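Local coordinates for beta-mannosidase (Trichoderma harzianum, PDB 4CVU), which probably releases beta-linked mannose from the non-reducing ends of oligosaccharides by hydrolysis, as a fungal beta-mannosidase of glycoside hydrolase family 2, at residues A[314-319]-A[410-415]; A[418-423]-A[591-596]; A[431-436]-A[441-446]. All coordinates share one frame; numbering follows the deposited sequence.

Interaction 1: residues A[314-319]-A[410-415]; sequences WPRDMG and SVESQN. With CD (cadmium ion), chain T.
Arg-316 leaves its backbone with CG between N and the carbonyl carbon (chi1 53°) and bends at chi3, which brings its guanidinium over the end of helix 401-413, where the bent chain of Glu-412 meets it. The arginine sits in the type II beta turn from Pro-315 to Met-318, in a loop of the family 2 Ig-like domain. The helix, which connects parallel strands 380-389 and 418-421 along the chain, ends in a Schellman motif whose C-prime residue is Asn-415; the contact joins two domains at the surface. NE of Arg-316 donates to the anti lone pair of Glu-412 OE1 in a salt bridge whose modelled length of 2.5 Å is doubtfully short. The two planar groups stand 77° apart, and the Glu-412 carbonyl O lies over one guanidinium face without being hydrogen-bonded to it. The other carboxylate oxygen, OE2, forms a salt bridge with Arg-439, outside the contact. One water lies within hydrogen-bonding distance of Arg-316 NH1, Asp-317 OD2 and Asn-415 OD1, though it cannot serve every acceptor at once, while ND2 of Asn-415 binds the carbonyl O of Arg-734. Two waters and Glu-412 OE1 bind a cadmium ion, OE1 standing 2.5 Å from the metal.

Interaction 2: residues A[418-423]-A[591-596]; sequences MLRVWS and FANEFG
Arg-420 NH1 donates to Glu-594 OE2 at 3.0 Å in a buried salt bridge, with an N-H...O angle of 154°. The two flat groups are close to coplanar, 19° between planes, yet the bond does not lie in either: the nitrogen comes to OE2 from above the carboxylate plane, and the oxygen sits at the guanidinium edge, tilted slightly from its plane. Arg-420 gets there on a fully stretched chain, CG anti to the backbone N (chi1 164°) and extended on to NE. Glu-594 starts off to one side of the contact and reaches back with its end, its CG lying 3.5 Å from Arg-420 NH1.

The rest of the guanidinium is held from elsewhere: NE by Glu-446 OE2 in a further salt bridge, NH1 also by Asn-388 OD1, and NH2 by Asn-488 OD1. Glu-594 OE1 accepts from the hydroxyl of Tyr-573. Each nitrogen is engaged, which probably holds the group's rotation.

Strand 418-421 is one of the parallel strands of the (beta/alpha)8 barrel expected of a family 2 glycosidase. Strand 592-595, weakly bonded, runs parallel to strand 570-572; the segments meet through side chains, the CA atoms of Arg-420 and Asn-593 standing 8.0 Å apart at closest. In this family the active site opens at the C-terminal ends of the barrel strands.

Asn-593 sets ND2 above one guanidinium face, toward its rim, 3.8 Å from Arg-420 NH1; this is packing, not a hydrogen bond. Farther out, at the other end of strand 418-421, Met-418 runs straight out from the backbone and sets its sulfur at the edge of the Phe-591 ring, SD being 4.3 Å from CZ. Leu-704 of strand 702-705 packs against both Arg-420 and Phe-591.

Interaction 3: residues A[431-436]-A[441-446]; sequences WIYDIA and VLLWSE. With CD (cadmium ion), chain R.
The apolar packing between helix 430-439 and strand 442-446 centres on Leu-443, whose CD1 lies over one face of the Tyr-433 ring in a CH-pi contact, 3.9 Å from the ring centroid and 25° off its normal. The same methyl touches Ala-436 CB at 3.6 Å. These elements close a beta-alpha-beta unit that begins with strand 418-421; the short segments run at 137° to each other, with their axes 9.2 Å apart at closest approach. Among the polar contacts, the Tyr-433 hydroxyl meets Ser-445 OG at the ring edge, a short 2.5 Å from OH to OG; the Leu-443 carbonyl O is also within reach of OG, so the proton arrangement is not settled. Tyr-433 CG is anti to the carbonyl carbon (chi1 -84°), which swings the ring back toward the strand. A weak backbone bond, Val-441 N to Ala-436 O, marks the tight return from helix to strand. On metal binding, Asp-434 holds a cadmium ion with both carboxylate oxygens, OD1 at 2.6 Å and OD2 at 2.5 Å, together with Asp-430 and waters. Pairing the hydroxyls probably offsets the cost of burying the tyrosine OH in the helix-sheet interface and fixes where its ring lies on Leu-443.

The three contacts sit about 13 to 16 Å apart, centre to centre, and meet through neighbouring side chains. Interactions 2 and 3 share one sheet, strands 418-421 and 442-446 being neighbours in it; Arg-420 NE reaches Glu-446 OE2 at 2.6 Å, a salt bridge that ties the polar interior of interaction 2 to the strand of interaction 3. Interaction 1 touches both from the outside of the barrel: Val-411 CG2 packs 4.1 Å from Leu-419 CD2, and Arg-316 CD lies 4.1 Å from Val-441 CG2. Each of interactions 1 and 3 carries a cadmium ion of its own, whereas interaction 2 lies deepest, near where family 2 enzymes have their active site.

Interaction 1: residues A[314-319]-A[410-415]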
loop_
_atom_site.group_PDB
_atom_site.type_symbol
_atom_site.label_atom_id
_atom_site.label_comp_id
_atom_site.label_asym_id
_atom_site.label_seq_id
_atom_site.Cartn_x
_atom_site.Cartn_y
_atom_site.Cartn_z
ATOM N N TRP A 314 -39.511 12.978 -20.690
ATOM C CA TRP A 314 -39.060 14.114 -19.889
ATOM C C TRP A 314 -37.841 13.710 -19.037
ATOM O O TRP A 314 -37.675 12.538 -18.681
ATOM C CB TRP A 314 -40.183 14.575 -18.944
ATOM C CG TRP A 314 -41.452 14.962 -19.644
ATOM C CD1 TRP A 314 -42.500 14.139 -19.920
ATOM C CD2 TRP A 314 -41.822 16.263 -20.130
ATOM N NE1 TRP A 314 -43.494 14.832 -20.542
ATOM C CE2 TRP A 314 -43.112 16.139 -20.692
ATOM C CE3 TRP A 314 -41.201 17.514 -20.144
ATOM C CZ2 TRP A 314 -43.784 17.212 -21.263
ATOM C CZ3 TRP A 314 -41.870 18.591 -20.712
ATOM C CH2 TRP A 314 -43.158 18.429 -21.264
ATOM N N PRO A 315 -37.010 14.683 -18.686
ATOM C CA PRO A 315 -35.977 14.443 -17.657
ATOM C C PRO A 315 -36.562 14.077 -16.273
ATOM O O PRO A 315 -37.771 14.191 -16.041
ATOM C CB PRO A 315 -35.238 15.790 -17.588
ATOM C CG PRO A 315 -35.463 16.424 -18.936
ATOM C CD PRO A 315 -36.834 15.992 -19.340
ATOM N N ARG A 316 -35.706 13.621 -15.373
ATOM C CA ARG A 316 -36.128 13.286 -14.014
ATOM C C ARG A 316 -36.717 14.494 -13.291
ATOM O O ARG A 316 -36.245 15.620 -13.455
ATOM C CB ARG A 316 -34.996 12.641 -13.194
ATOM C CG ARG A 316 -33.648 13.371 -13.106
ATOM C CD ARG A 316 -32.631 12.490 -12.321
ATOM N NE ARG A 316 -33.218 12.037 -11.065
ATOM C CZ ARG A 316 -33.412 12.821 -10.003
ATOM N NH1 ARG A 316 -33.040 14.104 -10.000
ATOM N NH2 ARG A 316 -33.997 12.324 -8.926
ATOM N N ASP A 317 -37.761 14.233 -12.492
ATOM C CA ASP A 317 -38.529 15.276 -11.791
ATOM C C ASP A 317 -39.201 16.310 -12.736
ATOM O O ASP A 317 -39.588 17.391 -12.296
ATOM C CB ASP A 317 -37.677 15.976 -10.702
ATOM C CG ASP A 317 -37.644 15.193 -9.372
ATOM O OD1 ASP A 317 -38.068 14.024 -9.353
ATOM O OD2 ASP A 317 -37.210 15.767 -8.333
ATOM N N MET A 318 -39.348 15.960 -14.016
ATOM C CA MET A 318 -40.176 16.732 -14.937
ATOM C C MET A 318 -41.255 15.870 -15.615
ATOM O O MET A 318 -41.891 16.323 -16.549
ATOM C CB MET A 318 -39.320 17.402 -16.016
ATOM C CG MET A 318 -38.182 18.265 -15.502
ATOM S SD MET A 318 -37.228 18.994 -16.858
ATOM C CE MET A 318 -35.611 19.105 -16.102
ATOM N N GLY A 319 -41.451 14.631 -15.177
ATOM C CA GLY A 319 -42.430 13.773 -15.809
ATOM C C GLY A 319 -41.897 12.383 -15.987
ATOM O O GLY A 319 -40.982 11.975 -15.277
ATOM N N SER A 410 -25.807 8.333 -7.590
ATOM C CA SER A 410 -25.277 9.505 -6.866
ATOM C C SER A 410 -25.653 10.814 -7.563
ATOM O O SER A 410 -25.828 11.858 -6.917
ATOM C CB SER A 410 -23.740 9.397 -6.724
ATOM O OG SER A 410 -23.381 8.322 -5.854
ATOM N N VAL A 411 -25.753 10.758 -8.898
ATOM C CA VAL A 411 -26.184 11.912 -9.723
ATOM C C VAL A 411 -27.663 12.286 -9.419
ATOM O O VAL A 411 -28.006 13.455 -9.192
ATOM C CB VAL A 411 -26.010 11.614 -11.240
ATOM C CG1 VAL A 411 -26.758 12.637 -12.118
ATOM C CG2 VAL A 411 -24.535 11.603 -11.645
ATOM N N GLU A 412 -28.537 11.291 -9.462
ATOM C CA GLU A 412 -29.973 11.502 -9.159
ATOM C C GLU A 412 -30.169 12.039 -7.741
ATOM O O GLU A 412 -30.895 13.056 -7.515
ATOM C CB GLU A 412 -30.743 10.208 -9.318
ATOM C CG GLU A 412 -30.673 9.634 -10.722
ATOM C CD GLU A 412 -31.923 8.873 -11.078
ATOM O OE1 GLU A 412 -32.970 9.550 -11.157
ATOM O OE2 GLU A 412 -31.852 7.622 -11.238
ATOM N N SER A 413 -29.444 11.420 -6.801
ATOM C CA SER A 413 -29.577 11.776 -5.400
ATOM C C SER A 413 -29.178 13.213 -5.089
ATOM O O SER A 413 -29.632 13.773 -4.084
ATOM C CB SER A 413 -28.758 10.875 -4.523
ATOM O OG SER A 413 -29.160 11.063 -3.176
ATOM N N GLN A 414 -28.368 13.794 -5.933
ATOM C CA GLN A 414 -27.896 15.153 -5.768
ATOM C C GLN A 414 -28.845 16.129 -6.419
ATOM O O GLN A 414 -28.589 17.300 -6.445
ATOM C CB GLN A 414 -26.513 15.310 -6.391
ATOM C CG GLN A 414 -25.318 14.821 -5.582
ATOM C CD GLN A 414 -24.007 15.201 -6.237
ATOM O OE1 GLN A 414 -23.376 14.377 -6.829
ATOM N NE2 GLN A 414 -23.631 16.473 -6.191
ATOM N N ASN A 415 -29.958 15.620 -6.894
ATOM C CA ASN A 415 -30.998 16.332 -7.620
ATOM C C ASN A 415 -30.565 16.871 -8.993
ATOM O O ASN A 415 -31.043 17.904 -9.386
ATOM C CB ASN A 415 -31.588 17.493 -6.746
ATOM C CG ASN A 415 -32.244 16.998 -5.478
ATOM O OD1 ASN A 415 -33.125 16.179 -5.514
ATOM N ND2 ASN A 415 -31.776 17.455 -4.354
HETATM CD CD CD T . -35.068 8.220 -10.755
HETATM O O HOH W 1 -34.527 15.618 -7.970
HETATM O O HOH W 2 -33.514 13.474 -6.144
HETATM O O HOH W 3 -36.143 10.167 -10.105
HETATM O O HOH W 4 -34.294 6.273 -11.232
#

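Interaction 2: residues A[418-423]-A[591-596]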
loop_
_atom_site.group_PDB
_atom_site.type_symbol
_atom_site.label_atom_id
_atom_site.label_comp_id
_atom_site.label_asym_id
_atom_site.label_seq_id
_atom_site.Cartn_x
_atom_site.Cartn_y
_atom_site.Cartn_z
ATOM N N MET A 418 -28.912 17.104 -15.381
ATOM C CA MET A 418 -27.978 17.198 -16.501
ATOM C C MET A 418 -26.550 16.881 -16.065
ATOM O O MET A 418 -26.154 17.209 -14.933
ATOM C CB MET A 418 -28.012 18.635 -17.103
ATOM C CG MET A 418 -27.186 18.806 -18.360
ATOM S SD MET A 418 -27.328 20.492 -19.047
ATOM C CE MET A 418 -28.773 20.340 -20.066
ATOM N N LEU A 419 -25.825 16.190 -16.956
ATOM C CA LEU A 419 -24.383 16.121 -16.958
ATOM C C LEU A 419 -23.844 16.699 -18.251
ATOM O O LEU A 419 -24.386 16.452 -19.353
ATOM C CB LEU A 419 -23.857 14.665 -16.791
ATOM C CG LEU A 419 -24.246 13.926 -15.527
ATOM C CD1 LEU A 419 -23.922 12.437 -15.635
ATOM C CD2 LEU A 419 -23.559 14.505 -14.320
ATOM N N ARG A 420 -22.738 17.433 -18.151
ATOM C CA ARG A 420 -21.958 17.755 -19.309
ATOM C C ARG A 420 -20.894 16.711 -19.500
ATOM O O ARG A 420 -20.024 16.580 -18.644
ATOM C CB ARG A 420 -21.281 19.114 -19.169
ATOM C CG ARG A 420 -20.175 19.304 -20.181
ATOM C CD ARG A 420 -19.860 20.777 -20.324
ATOM N NE ARG A 420 -18.726 21.008 -21.215
ATOM C CZ ARG A 420 -17.557 21.552 -20.882
ATOM N NH1 ARG A 420 -17.275 21.932 -19.643
ATOM N NH2 ARG A 420 -16.644 21.719 -21.816
ATOM N N VAL A 421 -20.963 15.991 -20.613
ATOM C CA VAL A 421 -19.989 14.977 -20.955
ATOM C C VAL A 421 -18.796 15.688 -21.613
ATOM O O VAL A 421 -18.765 15.934 -22.814
ATOM C CB VAL A 421 -20.568 13.865 -21.854
ATOM C CG1 VAL A 421 -19.564 12.735 -22.025
ATOM C CG2 VAL A 421 -21.834 13.320 -21.267
ATOM N N TRP A 422 -17.818 15.987 -20.767
ATOM C CA TRP A 422 -16.681 16.822 -21.048
ATOM C C TRP A 422 -15.768 16.271 -22.140
ATOM O O TRP A 422 -15.498 15.081 -22.173
ATOM C CB TRP A 422 -15.886 16.972 -19.730
ATOM C CG TRP A 422 -14.569 17.694 -19.886
ATOM C CD1 TRP A 422 -14.390 19.054 -19.903
ATOM C CD2 TRP A 422 -13.281 17.113 -20.054
ATOM N NE1 TRP A 422 -13.052 19.349 -20.040
ATOM C CE2 TRP A 422 -12.354 18.174 -20.151
ATOM C CE3 TRP A 422 -12.812 15.793 -20.160
ATOM C CZ2 TRP A 422 -10.981 17.958 -20.348
ATOM C CZ3 TRP A 422 -11.458 15.576 -20.336
ATOM C CH2 TRP A 422 -10.556 16.650 -20.439
ATOM N N SER A 423 -15.283 17.140 -23.023
ATOM C CA SER A 423 -14.249 16.737 -24.010
ATOM C C SER A 423 -12.886 17.212 -23.508
ATOM O O SER A 423 -12.782 18.351 -23.057
ATOM C CB SER A 423 -14.563 17.310 -25.410
ATOM O OG SER A 423 -14.689 18.750 -25.385
ATOM N N PHE A 591 -25.722 31.096 -17.736
ATOM C CA PHE A 591 -25.591 29.645 -17.439
ATOM C C PHE A 591 -24.175 29.452 -16.973
ATOM O O PHE A 591 -23.252 30.023 -17.562
ATOM C CB PHE A 591 -25.811 28.848 -18.745
ATOM C CG PHE A 591 -25.975 27.343 -18.562
ATOM C CD1 PHE A 591 -24.896 26.540 -18.274
ATOM C CD2 PHE A 591 -27.221 26.738 -18.762
ATOM C CE1 PHE A 591 -25.052 25.163 -18.132
ATOM C CE2 PHE A 591 -27.383 25.365 -18.623
ATOM C CZ PHE A 591 -26.289 24.584 -18.314
ATOM N N ALA A 592 -23.970 28.619 -15.949
ATOM C CA ALA A 592 -22.648 28.419 -15.410
ATOM C C ALA A 592 -22.305 26.971 -15.708
ATOM O O ALA A 592 -22.887 26.087 -15.109
ATOM C CB ALA A 592 -22.664 28.671 -13.913
ATOM N N ASN A 593 -21.434 26.742 -16.687
ATOM C CA ASN A 593 -21.136 25.391 -17.154
ATOM C C ASN A 593 -19.924 24.742 -16.504
ATOM O O ASN A 593 -19.707 23.525 -16.667
ATOM C CB ASN A 593 -21.005 25.378 -18.684
ATOM C CG ASN A 593 -19.663 25.858 -19.178
ATOM O OD1 ASN A 593 -19.121 26.815 -18.677
ATOM N ND2 ASN A 593 -19.143 25.208 -20.220
ATOM N N GLU A 594 -19.148 25.574 -15.796
ATOM C CA GLU A 594 -17.887 25.199 -15.109
ATOM C C GLU A 594 -17.567 26.118 -13.951
ATOM O O GLU A 594 -17.503 27.352 -14.109
ATOM C CB GLU A 594 -16.671 25.322 -16.040
ATOM C CG GLU A 594 -16.572 24.354 -17.167
ATOM C CD GLU A 594 -15.186 24.282 -17.808
ATOM O OE1 GLU A 594 -14.181 24.472 -17.102
ATOM O OE2 GLU A 594 -15.073 23.929 -19.031
ATOM N N PHE A 595 -17.289 25.522 -12.800
ATOM C CA PHE A 595 -16.756 26.278 -11.650
ATOM C C PHE A 595 -16.270 25.349 -10.564
ATOM O O PHE A 595 -16.844 24.266 -10.351
ATOM C CB PHE A 595 -17.782 27.269 -11.090
ATOM C CG PHE A 595 -19.090 26.636 -10.693
ATOM C CD1 PHE A 595 -20.088 26.384 -11.650
ATOM C CD2 PHE A 595 -19.345 26.315 -9.364
ATOM C CE1 PHE A 595 -21.299 25.810 -11.274
ATOM C CE2 PHE A 595 -20.553 25.733 -8.986
ATOM C CZ PHE A 595 -21.532 25.501 -9.936
ATOM N N GLY A 596 -15.185 25.739 -9.899
ATOM C CA GLY A 596 -14.655 24.908 -8.789
ATOM C C GLY A 596 -13.354 25.317 -8.135
ATOM O O GLY A 596 -12.789 26.388 -8.424
#

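Interaction 3: residues A[431-436]-A[441-446]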
loop_
_atom_site.group_PDB
_atom_site.type_symbol
_atom_site.label_atom_id
_atom_site.label_comp_id
_atom_site.label_asym_id
_atom_site.label_seq_id
_atom_site.Cartn_x
_atom_site.Cartn_y
_atom_site.Cartn_z
ATOM N N TRP A 431 -24.291 1.797 -24.081
ATOM C CA TRP A 431 -24.812 1.336 -22.814
ATOM C C TRP A 431 -24.857 2.406 -21.710
ATOM O O TRP A 431 -25.703 2.322 -20.833
ATOM C CB TRP A 431 -24.127 0.051 -22.343
ATOM C CG TRP A 431 -22.696 0.177 -21.931
ATOM C CD1 TRP A 431 -21.588 -0.013 -22.713
ATOM C CD2 TRP A 431 -22.214 0.455 -20.618
ATOM N NE1 TRP A 431 -20.448 0.154 -21.968
ATOM C CE2 TRP A 431 -20.801 0.442 -20.679
ATOM C CE3 TRP A 431 -22.836 0.724 -19.392
ATOM C CZ2 TRP A 431 -19.999 0.678 -19.553
ATOM C CZ3 TRP A 431 -22.041 0.957 -18.282
ATOM C CH2 TRP A 431 -20.633 0.930 -18.372
ATOM N N ILE A 432 -24.009 3.430 -21.793
ATOM C CA ILE A 432 -23.997 4.495 -20.796
ATOM C C ILE A 432 -25.111 5.520 -21.086
ATOM O O ILE A 432 -25.773 5.970 -20.161
ATOM C CB ILE A 432 -22.609 5.188 -20.706
ATOM C CG1 ILE A 432 -21.573 4.199 -20.192
ATOM C CG2 ILE A 432 -22.680 6.398 -19.776
ATOM C CD1 ILE A 432 -20.162 4.745 -20.086
ATOM N N TYR A 433 -25.285 5.905 -22.349
ATOM C CA TYR A 433 -26.429 6.725 -22.760
ATOM C C TYR A 433 -27.733 5.996 -22.423
ATOM O O TYR A 433 -28.704 6.623 -22.071
ATOM C CB TYR A 433 -26.404 7.073 -24.266
ATOM C CG TYR A 433 -25.551 8.291 -24.631
ATOM C CD1 TYR A 433 -24.189 8.172 -24.907
ATOM C CD2 TYR A 433 -26.116 9.560 -24.725
ATOM C CE1 TYR A 433 -23.406 9.291 -25.237
ATOM C CE2 TYR A 433 -25.348 10.671 -25.080
ATOM C CZ TYR A 433 -23.989 10.532 -25.338
ATOM O OH TYR A 433 -23.197 11.628 -25.681
ATOM N N ASP A 434 -27.755 4.668 -22.513
ATOM C CA ASP A 434 -28.941 3.915 -22.108
ATOM C C ASP A 434 -29.353 4.178 -20.676
ATOM O O ASP A 434 -30.551 4.291 -20.377
ATOM C CB ASP A 434 -28.701 2.404 -22.227
ATOM C CG ASP A 434 -28.773 1.916 -23.640
ATOM O OD1 ASP A 434 -29.188 2.684 -24.567
ATOM O OD2 ASP A 434 -28.402 0.733 -23.806
ATOM N N ILE A 435 -28.378 4.243 -19.792
ATOM C CA ILE A 435 -28.624 4.473 -18.397
ATOM C C ILE A 435 -29.211 5.887 -18.256
ATOM O O ILE A 435 -30.219 6.128 -17.593
ATOM C CB ILE A 435 -27.321 4.313 -17.601
ATOM C CG1 ILE A 435 -26.997 2.803 -17.510
ATOM C CG2 ILE A 435 -27.495 4.864 -16.190
ATOM C CD1 ILE A 435 -25.590 2.477 -17.164
ATOM N N ALA A 436 -28.589 6.815 -18.920
ATOM C CA ALA A 436 -29.091 8.212 -18.880
ATOM C C ALA A 436 -30.529 8.277 -19.387
ATOM O O ALA A 436 -31.423 8.743 -18.690
ATOM C CB ALA A 436 -28.166 9.069 -19.720
ATOM N N VAL A 441 -31.522 11.716 -17.202
ATOM C CA VAL A 441 -30.442 12.666 -17.039
ATOM C C VAL A 441 -30.062 13.183 -18.425
ATOM O O VAL A 441 -29.625 12.424 -19.298
ATOM C CB VAL A 441 -29.246 12.001 -16.304
ATOM C CG1 VAL A 441 -28.127 12.986 -16.036
ATOM C CG2 VAL A 441 -29.693 11.318 -15.003
ATOM N N LEU A 442 -30.218 14.495 -18.662
ATOM C CA LEU A 442 -29.798 15.060 -19.946
ATOM C C LEU A 442 -28.298 15.020 -20.069
ATOM O O LEU A 442 -27.605 15.346 -19.083
ATOM C CB LEU A 442 -30.278 16.536 -20.075
ATOM C CG LEU A 442 -31.792 16.672 -20.281
ATOM C CD1 LEU A 442 -32.232 18.145 -20.236
ATOM C CD2 LEU A 442 -32.190 16.061 -21.611
ATOM N N LEU A 443 -27.782 14.606 -21.235
ATOM C CA LEU A 443 -26.370 14.566 -21.514
ATOM C C LEU A 443 -25.951 15.597 -22.564
ATOM O O LEU A 443 -26.116 15.381 -23.765
ATOM C CB LEU A 443 -25.925 13.165 -21.983
ATOM C CG LEU A 443 -26.064 12.084 -20.955
ATOM C CD1 LEU A 443 -25.510 10.746 -21.401
ATOM C CD2 LEU A 443 -25.518 12.533 -19.624
ATOM N N TRP A 444 -25.377 16.689 -22.120
ATOM C CA TRP A 444 -24.799 17.632 -23.015
ATOM C C TRP A 444 -23.501 17.025 -23.500
ATOM O O TRP A 444 -22.600 16.941 -22.746
ATOM C CB TRP A 444 -24.582 18.926 -22.258
ATOM C CG TRP A 444 -23.484 19.843 -22.663
ATOM C CD1 TRP A 444 -22.436 19.618 -23.501
ATOM C CD2 TRP A 444 -23.363 21.194 -22.254
ATOM N NE1 TRP A 444 -21.663 20.721 -23.600
ATOM C CE2 TRP A 444 -22.205 21.711 -22.848
ATOM C CE3 TRP A 444 -24.086 21.993 -21.392
ATOM C CZ2 TRP A 444 -21.778 23.020 -22.642
ATOM C CZ3 TRP A 444 -23.669 23.302 -21.204
ATOM C CH2 TRP A 444 -22.527 23.787 -21.799
ATOM N N SER A 445 -23.386 16.729 -24.780
ATOM C CA SER A 445 -22.292 15.996 -25.321
ATOM C C SER A 445 -21.366 16.800 -26.201
ATOM O O SER A 445 -21.743 17.855 -26.688
ATOM C CB SER A 445 -22.774 14.741 -26.042
ATOM O OG SER A 445 -23.654 14.075 -25.204
ATOM N N GLU A 446 -20.144 16.301 -26.351
ATOM C CA GLU A 446 -19.099 17.077 -27.022
ATOM C C GLU A 446 -18.257 16.205 -27.936
ATOM O O GLU A 446 -18.141 14.997 -27.733
ATOM C CB GLU A 446 -18.225 17.812 -25.984
ATOM C CG GLU A 446 -19.041 18.816 -25.161
ATOM C CD GLU A 446 -18.240 19.834 -24.329
ATOM O OE1 GLU A 446 -17.020 19.736 -24.147
ATOM O OE2 GLU A 446 -18.882 20.762 -23.823
HETATM CD CD CD R . -28.917 0.665 -26.243
HETATM O O HOH W 5 -29.027 -1.447 -26.010
HETATM O O HOH W 6 -30.779 1.229 -27.914
#